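Local coordinates for protein predicted metal-dependent hydrolase of the TIM-barrel fold (Lactobacillus casei, PDB 2QPX) that is of unproven function but is probably a metal-dependent hydrolase of the amidohydrolase superfamily, holding two zinc ions in a TIM barrel, at residues Q226-Y231 and L262-P267; Y283-L288 and L314-A319. One frame throughout, in Å; residues are numbered along the deposited sequence. Where two conformers were deposited one is given.

Interaction 1 (Q226-Y231 and L262-P267); sequences QFHVGY and LLHCYP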
loop_
_atom_site.group_PDB
_atom_site.type_symbol
_atom_site.label_atom_id
_atom_site.label_comp_id
_atom_site.label_asym_id
_atom_site.label_seq_id
_atom_site.Cartn_x
_atom_site.Cartn_y
_atom_site.Cartn_z
ATOM N N GLN A 226 10.719 -21.250 -5.621
ATOM C CA GLN A 226 10.656 -20.037 -4.818
ATOM C C GLN A 226 11.121 -18.847 -5.650
ATOM O O GLN A 226 12.069 -18.958 -6.445
ATOM C CB GLN A 226 11.606 -20.152 -3.636
ATOM C CG GLN A 226 11.442 -21.388 -2.777
ATOM C CD GLN A 226 12.483 -21.465 -1.643
ATOM O OE1 GLN A 226 13.536 -20.821 -1.731
ATOM N NE2 GLN A 226 12.208 -22.281 -0.600
ATOM N N PHE A 227 10.479 -17.688 -5.442
ATOM C CA PHE A 227 10.927 -16.400 -5.989
ATOM C C PHE A 227 11.115 -15.402 -4.861
ATOM O O PHE A 227 10.194 -15.159 -4.074
ATOM C CB PHE A 227 9.883 -15.798 -6.927
ATOM C CG PHE A 227 9.794 -16.475 -8.252
ATOM C CD1 PHE A 227 9.030 -17.612 -8.422
ATOM C CD2 PHE A 227 10.450 -15.943 -9.357
ATOM C CE1 PHE A 227 8.912 -18.201 -9.659
ATOM C CE2 PHE A 227 10.324 -16.537 -10.589
ATOM C CZ PHE A 227 9.551 -17.666 -10.751
ATOM N N HIS A 228 12.252 -14.713 -4.843
ATOM C CA HIS A 228 12.319 -13.476 -4.034
ATOM C C HIS A 228 11.299 -12.489 -4.549
ATOM O O HIS A 228 11.282 -12.236 -5.745
ATOM C CB HIS A 228 13.725 -12.858 -4.135
ATOM C CG HIS A 228 13.876 -11.607 -3.338
ATOM N ND1 HIS A 228 14.423 -11.603 -2.075
ATOM C CD2 HIS A 228 13.524 -10.323 -3.611
ATOM C CE1 HIS A 228 14.390 -10.361 -1.599
ATOM N NE2 HIS A 228 13.844 -9.575 -2.511
ATOM N N VAL A 229 10.532 -11.865 -3.645
ATOM C CA VAL A 229 9.570 -10.828 -4.006
ATOM C C VAL A 229 9.782 -9.651 -3.045
ATOM O O VAL A 229 9.872 -9.828 -1.835
ATOM C CB VAL A 229 8.105 -11.342 -3.913
ATOM C CG1 VAL A 229 7.080 -10.185 -4.170
ATOM C CG2 VAL A 229 7.878 -12.545 -4.887
ATOM N N GLY A 230 9.816 -8.427 -3.578
ATOM C CA GLY A 230 9.837 -7.230 -2.729
ATOM C C GLY A 230 11.204 -6.929 -2.116
ATOM O O GLY A 230 12.232 -7.096 -2.780
ATOM N N TYR A 231 11.189 -6.491 -0.842
ATOM C CA TYR A 231 12.351 -6.100 0.002
ATOM C C TYR A 231 13.698 -6.642 -0.467
ATOM O O TYR A 231 14.007 -7.780 -0.261
ATOM C CB TYR A 231 12.034 -6.456 1.469
ATOM C CG TYR A 231 12.948 -5.929 2.586
ATOM C CD1 TYR A 231 13.969 -5.013 2.355
ATOM C CD2 TYR A 231 12.794 -6.417 3.858
ATOM C CE1 TYR A 231 14.781 -4.564 3.384
ATOM C CE2 TYR A 231 13.614 -6.000 4.898
ATOM C CZ TYR A 231 14.607 -5.079 4.660
ATOM O OH TYR A 231 15.435 -4.617 5.684
ATOM N N LEU A 262 6.200 -17.400 -3.120
ATOM C CA LEU A 262 6.591 -15.988 -3.119
ATOM C C LEU A 262 7.207 -15.631 -1.770
ATOM O O LEU A 262 6.493 -15.606 -0.753
ATOM C CB LEU A 262 5.395 -15.082 -3.418
ATOM C CG LEU A 262 4.603 -15.365 -4.693
ATOM C CD1 LEU A 262 3.456 -14.328 -4.855
ATOM C CD2 LEU A 262 5.538 -15.487 -5.958
ATOM N N LEU A 263 8.517 -15.390 -1.778
ATOM C CA LEU A 263 9.276 -15.124 -0.547
ATOM C C LEU A 263 9.264 -13.638 -0.196
ATOM O O LEU A 263 9.423 -12.785 -1.091
ATOM C CB LEU A 263 10.727 -15.554 -0.737
ATOM C CG LEU A 263 11.028 -16.948 -1.241
ATOM C CD1 LEU A 263 12.551 -17.058 -1.519
ATOM C CD2 LEU A 263 10.498 -18.066 -0.309
ATOM N N HIS A 264 9.047 -13.341 1.095
ATOM C CA HIS A 264 9.204 -11.982 1.697
ATOM C C HIS A 264 8.038 -11.059 1.447
ATOM O O HIS A 264 7.372 -10.593 2.397
ATOM C CB HIS A 264 10.488 -11.240 1.266
ATOM C CG HIS A 264 11.622 -12.124 0.988
ATOM N ND1 HIS A 264 12.035 -13.115 1.853
ATOM C CD2 HIS A 264 12.475 -12.157 -0.057
ATOM C CE1 HIS A 264 13.067 -13.753 1.327
ATOM N NE2 HIS A 264 13.365 -13.179 0.169
ATOM N N CYS A 265 7.801 -10.796 0.166
ATOM C CA CYS A 265 6.666 -10.077 -0.402
ATOM C C CYS A 265 6.595 -8.617 -0.090
ATOM O O CYS A 265 6.312 -7.816 -0.966
ATOM C CB CYS A 265 5.365 -10.768 -0.045
ATOM S SG CYS A 265 5.285 -12.459 -0.668
ATOM N N TYR A 266 6.792 -8.272 1.164
ATOM C CA TYR A 266 6.718 -6.856 1.615
ATOM C C TYR A 266 7.457 -5.904 0.677
ATOM O O TYR A 266 8.630 -6.171 0.340
ATOM C CB TYR A 266 7.330 -6.780 2.997
ATOM C CG TYR A 266 7.329 -5.398 3.663
ATOM C CD1 TYR A 266 8.372 -4.504 3.441
ATOM C CD2 TYR A 266 6.302 -5.002 4.485
ATOM C CE1 TYR A 266 8.368 -3.239 4.024
ATOM C CE2 TYR A 266 6.300 -3.761 5.111
ATOM C CZ TYR A 266 7.338 -2.890 4.876
ATOM O OH TYR A 266 7.344 -1.662 5.495
ATOM N N PRO A 267 6.843 -4.753 0.299
ATOM C CA PRO A 267 5.571 -4.196 0.756
ATOM C C PRO A 267 4.330 -4.681 0.024
ATOM O O PRO A 267 3.283 -4.096 0.203
ATOM C CB PRO A 267 5.784 -2.686 0.545
ATOM C CG PRO A 267 6.527 -2.672 -0.664
ATOM C CD PRO A 267 7.544 -3.799 -0.553
#
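His228 and His264 bring their imidazole rings together across two parallel strands. The centroids lie 4.4 Å apart and the planes are turned 61° to each other, an oblique meeting. His228 CG stands anti to its backbone N (chi1 -180°), which starts the ring toward the 262-267 side. The side chains cross at about a right angle, and His228 ND1 approaches the edge of the other ring, 2.9 Å from His264 NE2. Both nitrogens bind the same zinc ion, so this closeness reflects shared coordination, not a hydrogen bond. The other ring nitrogen, His228 NE2, donates to Gly230 O (3.0 Å) from above the carbonyl plane, which helps fix the ring's rotation. Leu263 CB lies under one face of the His264 ring, whose ND1 is bonded to Ser287. An alanine in place of His228 would probably leave the zinc one ligand short and open a gap beside the His264 ring.

Leu263 CD1 packs on Gln226 CB at 3.9 Å, while the Gln226 amide bonds to His18 and Tyr368. Leu263 N gives to Phe227 O (2.9 Å) and Val229 N to Leu263 O, setting the register. Past the strands, Tyr231 N meets Tyr266 O almost straight (176°). Strands 225-229 and 260-264, with helix 247-253 between them in sequence, form a beta-alpha-beta unit, and strand 282-285 borders 260-264 in the sheet.

Interaction 2 (Y283-L288 and L314-A319); sequences YFDISL and LFASDA. With ZN (zinc ion), chain B.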
loop_
_atom_site.group_PDB
_atom_site.type_symbol
_atom_site.label_atom_id
_atom_site.label_comp_id
_atom_site.label_asym_id
_atom_site.label_seq_id
_atom_site.Cartn_x
_atom_site.Cartn_y
_atom_site.Cartn_z
ATOM N N TYR A 283 1.904 -20.125 -3.034
ATOM C CA TYR A 283 2.189 -19.975 -1.607
ATOM C C TYR A 283 3.031 -18.738 -1.387
ATOM O O TYR A 283 3.606 -18.207 -2.335
ATOM C CB TYR A 283 2.914 -21.212 -1.096
ATOM C CG TYR A 283 2.165 -22.506 -1.343
ATOM C CD1 TYR A 283 2.232 -23.152 -2.568
ATOM C CD2 TYR A 283 1.349 -23.048 -0.342
ATOM C CE1 TYR A 283 1.529 -24.320 -2.823
ATOM C CE2 TYR A 283 0.634 -24.194 -0.566
ATOM C CZ TYR A 283 0.739 -24.841 -1.791
ATOM O OH TYR A 283 -0.006 -25.991 -2.003
ATOM N N PHE A 284 3.118 -18.290 -0.145
ATOM C CA PHE A 284 3.929 -17.112 0.155
ATOM C C PHE A 284 4.321 -17.072 1.615
ATOM O O PHE A 284 3.740 -17.767 2.442
ATOM C CB PHE A 284 3.232 -15.825 -0.295
ATOM C CG PHE A 284 2.066 -15.428 0.532
ATOM C CD1 PHE A 284 0.872 -16.126 0.459
ATOM C CD2 PHE A 284 2.106 -14.305 1.328
ATOM C CE1 PHE A 284 -0.215 -15.727 1.198
ATOM C CE2 PHE A 284 0.989 -13.917 2.042
ATOM C CZ PHE A 284 -0.158 -14.629 1.968
ATOM N N ASP A 285 5.301 -16.225 1.903
ATOM C CA ASP A 285 5.725 -15.940 3.272
ATOM C C ASP A 285 5.978 -14.461 3.471
ATOM O O ASP A 285 5.973 -13.695 2.503
ATOM C CB ASP A 285 6.905 -16.843 3.676
ATOM C CG ASP A 285 8.207 -16.492 3.020
ATOM O OD1 ASP A 285 8.599 -15.317 3.075
ATOM O OD2 ASP A 285 8.866 -17.405 2.468
ATOM N N ILE A 286 6.226 -14.049 4.736
ATOM C CA ILE A 286 6.637 -12.661 5.065
ATOM C C ILE A 286 7.994 -12.652 5.776
ATOM O O ILE A 286 8.301 -11.857 6.635
ATOM C CB ILE A 286 5.578 -11.893 5.872
ATOM C CG1 ILE A 286 5.257 -12.616 7.203
ATOM C CG2 ILE A 286 4.312 -11.674 5.018
ATOM C CD1 ILE A 286 4.566 -11.714 8.273
ATOM N N SER A 287 8.834 -13.591 5.351
ATOM C CA SER A 287 10.227 -13.683 5.771
ATOM C C SER A 287 10.986 -12.370 5.415
ATOM O O SER A 287 10.553 -11.592 4.557
ATOM C CB SER A 287 10.840 -14.925 5.164
ATOM O OG SER A 287 10.998 -14.771 3.765
ATOM N N LEU A 288 12.080 -12.095 6.135
ATOM C CA LEU A 288 12.882 -10.868 5.964
ATOM C C LEU A 288 12.233 -9.610 6.548
ATOM O O LEU A 288 12.879 -8.865 7.292
ATOM C CB LEU A 288 13.319 -10.682 4.488
ATOM C CG LEU A 288 14.594 -9.821 4.336
ATOM C CD1 LEU A 288 15.846 -10.464 5.037
ATOM C CD2 LEU A 288 14.882 -9.521 2.837
ATOM N N LEU A 314 3.150 -19.356 4.687
ATOM C CA LEU A 314 4.178 -20.227 5.297
ATOM C C LEU A 314 5.050 -19.414 6.249
ATOM O O LEU A 314 5.260 -18.226 6.056
ATOM C CB LEU A 314 5.124 -20.800 4.221
ATOM C CG LEU A 314 4.484 -21.476 3.005
ATOM C CD1 LEU A 314 5.560 -21.934 1.986
ATOM C CD2 LEU A 314 3.586 -22.645 3.426
ATOM N N PHE A 315 5.588 -20.078 7.269
ATOM C CA PHE A 315 6.712 -19.526 8.024
ATOM C C PHE A 315 8.037 -19.703 7.253
ATOM O O PHE A 315 8.365 -20.791 6.783
ATOM C CB PHE A 315 6.915 -20.214 9.376
ATOM C CG PHE A 315 8.179 -19.804 10.057
ATOM C CD1 PHE A 315 8.299 -18.536 10.604
ATOM C CD2 PHE A 315 9.280 -20.644 10.074
ATOM C CE1 PHE A 315 9.476 -18.131 11.171
ATOM C CE2 PHE A 315 10.492 -20.226 10.632
ATOM C CZ PHE A 315 10.563 -19.004 11.194
ATOM N N ALA A 316 8.806 -18.612 7.186
ATOM C CA ALA A 316 10.225 -18.660 6.897
ATOM C C ALA A 316 10.887 -17.509 7.616
ATOM O O ALA A 316 10.247 -16.518 7.930
ATOM C CB ALA A 316 10.555 -18.565 5.380
ATOM N N SER A 317 12.183 -17.659 7.893
ATOM C CA SER A 317 12.995 -16.578 8.466
ATOM C C SER A 317 13.744 -15.729 7.444
ATOM O O SER A 317 13.979 -14.539 7.658
ATOM C CB SER A 317 14.027 -17.166 9.454
ATOM O OG SER A 317 14.995 -17.950 8.771
ATOM N N ASP A 318 14.138 -16.332 6.328
ATOM C CA ASP A 318 15.126 -15.722 5.438
ATOM C C ASP A 318 16.436 -15.383 6.169
ATOM O O ASP A 318 17.207 -14.522 5.709
ATOM C CB ASP A 318 14.594 -14.465 4.671
ATOM C CG ASP A 318 15.429 -14.165 3.446
ATOM O OD1 ASP A 318 15.942 -15.106 2.835
ATOM O OD2 ASP A 318 15.577 -12.999 3.037
ATOM N N ALA A 319 16.700 -16.076 7.275
ATOM C CA ALA A 319 17.820 -15.728 8.111
ATOM C C ALA A 319 19.136 -16.297 7.566
ATOM O O ALA A 319 19.163 -17.382 6.970
ATOM C CB ALA A 319 17.584 -16.241 9.553
HETATM ZN ZN ZN B . 16.675 -15.513 0.917
HETATM O O HOH W 1 6.726 -16.060 6.976
HETATM O O HOH W 2 16.655 -13.459 0.653
#
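Leu288 turns aliphatic branches, not a polar group, to the carboxylate of a zinc ligand: CD1 comes within 3.2 Å of Asp318 OD2, and CD2 and CB also lie close to that oxygen. The side chains cross obliquely. Asp318 CG stands anti to its backbone N (chi1 -160°), which puts it on the side of Leu288 and the metal. The two carboxylate oxygens have separate roles. OD1 binds the zinc ion at 2.1 Å, and OD2 accepts a hydrogen bond of 2.7 Å from the water coordinated to the same metal. His18, His20 and the carboxylated Lys167 complete the zinc's shell.

Away from the metal, direct bonding between the segments is sparse. Leu314 N donates to Phe284 O (2.8 Å), and Leu288 N reaches Ser317 O in a weak bond only. Between these points a water fills in for strand pairing: it donates to Leu314 O at 2.8 Å and accepts from Ile286 N and Ala316 N, so three backbone groups of both segments are satisfied through one molecule. Asp285 presents OD2 to Ala316 CB at 3.6 Å. Its OD1 accepts from His264 N and, in an Asx turn, from Ser287 N; a bond from Ser287 OG (2.6 Å), from the same face above the carboxylate plane, is less certain because Ser287 has two conformers. OD2 also takes a bond from His17. Ser317 OG accepts from Ala319 N (2.9 Å) in an ST turn and is bonded to Asp16, which helps hold the backbone leading into and out of Asp318.

Chemically, a carboxylate that both ligates zinc and accepts a hydrogen bond from the metal-bound water is consistent with the amidohydrolase scheme, in which an aspartate at the end of the last barrel strand orients the water for hydrolysis.

Interactions 1 and 2, with centres 8 Å apart, are successive parts of one parallel sheet, joined by a probable hydrogen bond of 2.8 Å from Leu262 N to Tyr283 O. Each delivers ligands to a different zinc: 226-231 and 262-267 bring two histidines to one, 314-319 an aspartate to the other, and the carboxylated Lys167 binds both. His264, itself a ligand of one zinc, also touches a ligand of the other, its CE1 packing 3.1 Å from Asp318 OD2. Second-shell Ser287, in the conformer given, sets OG 2.7 Å from His264 ND1, a probable hydrogen bond that would help orient the ring. Leu263 CD2, 3.3 Å from Asp285 OD2, continues the packing between the two contacts.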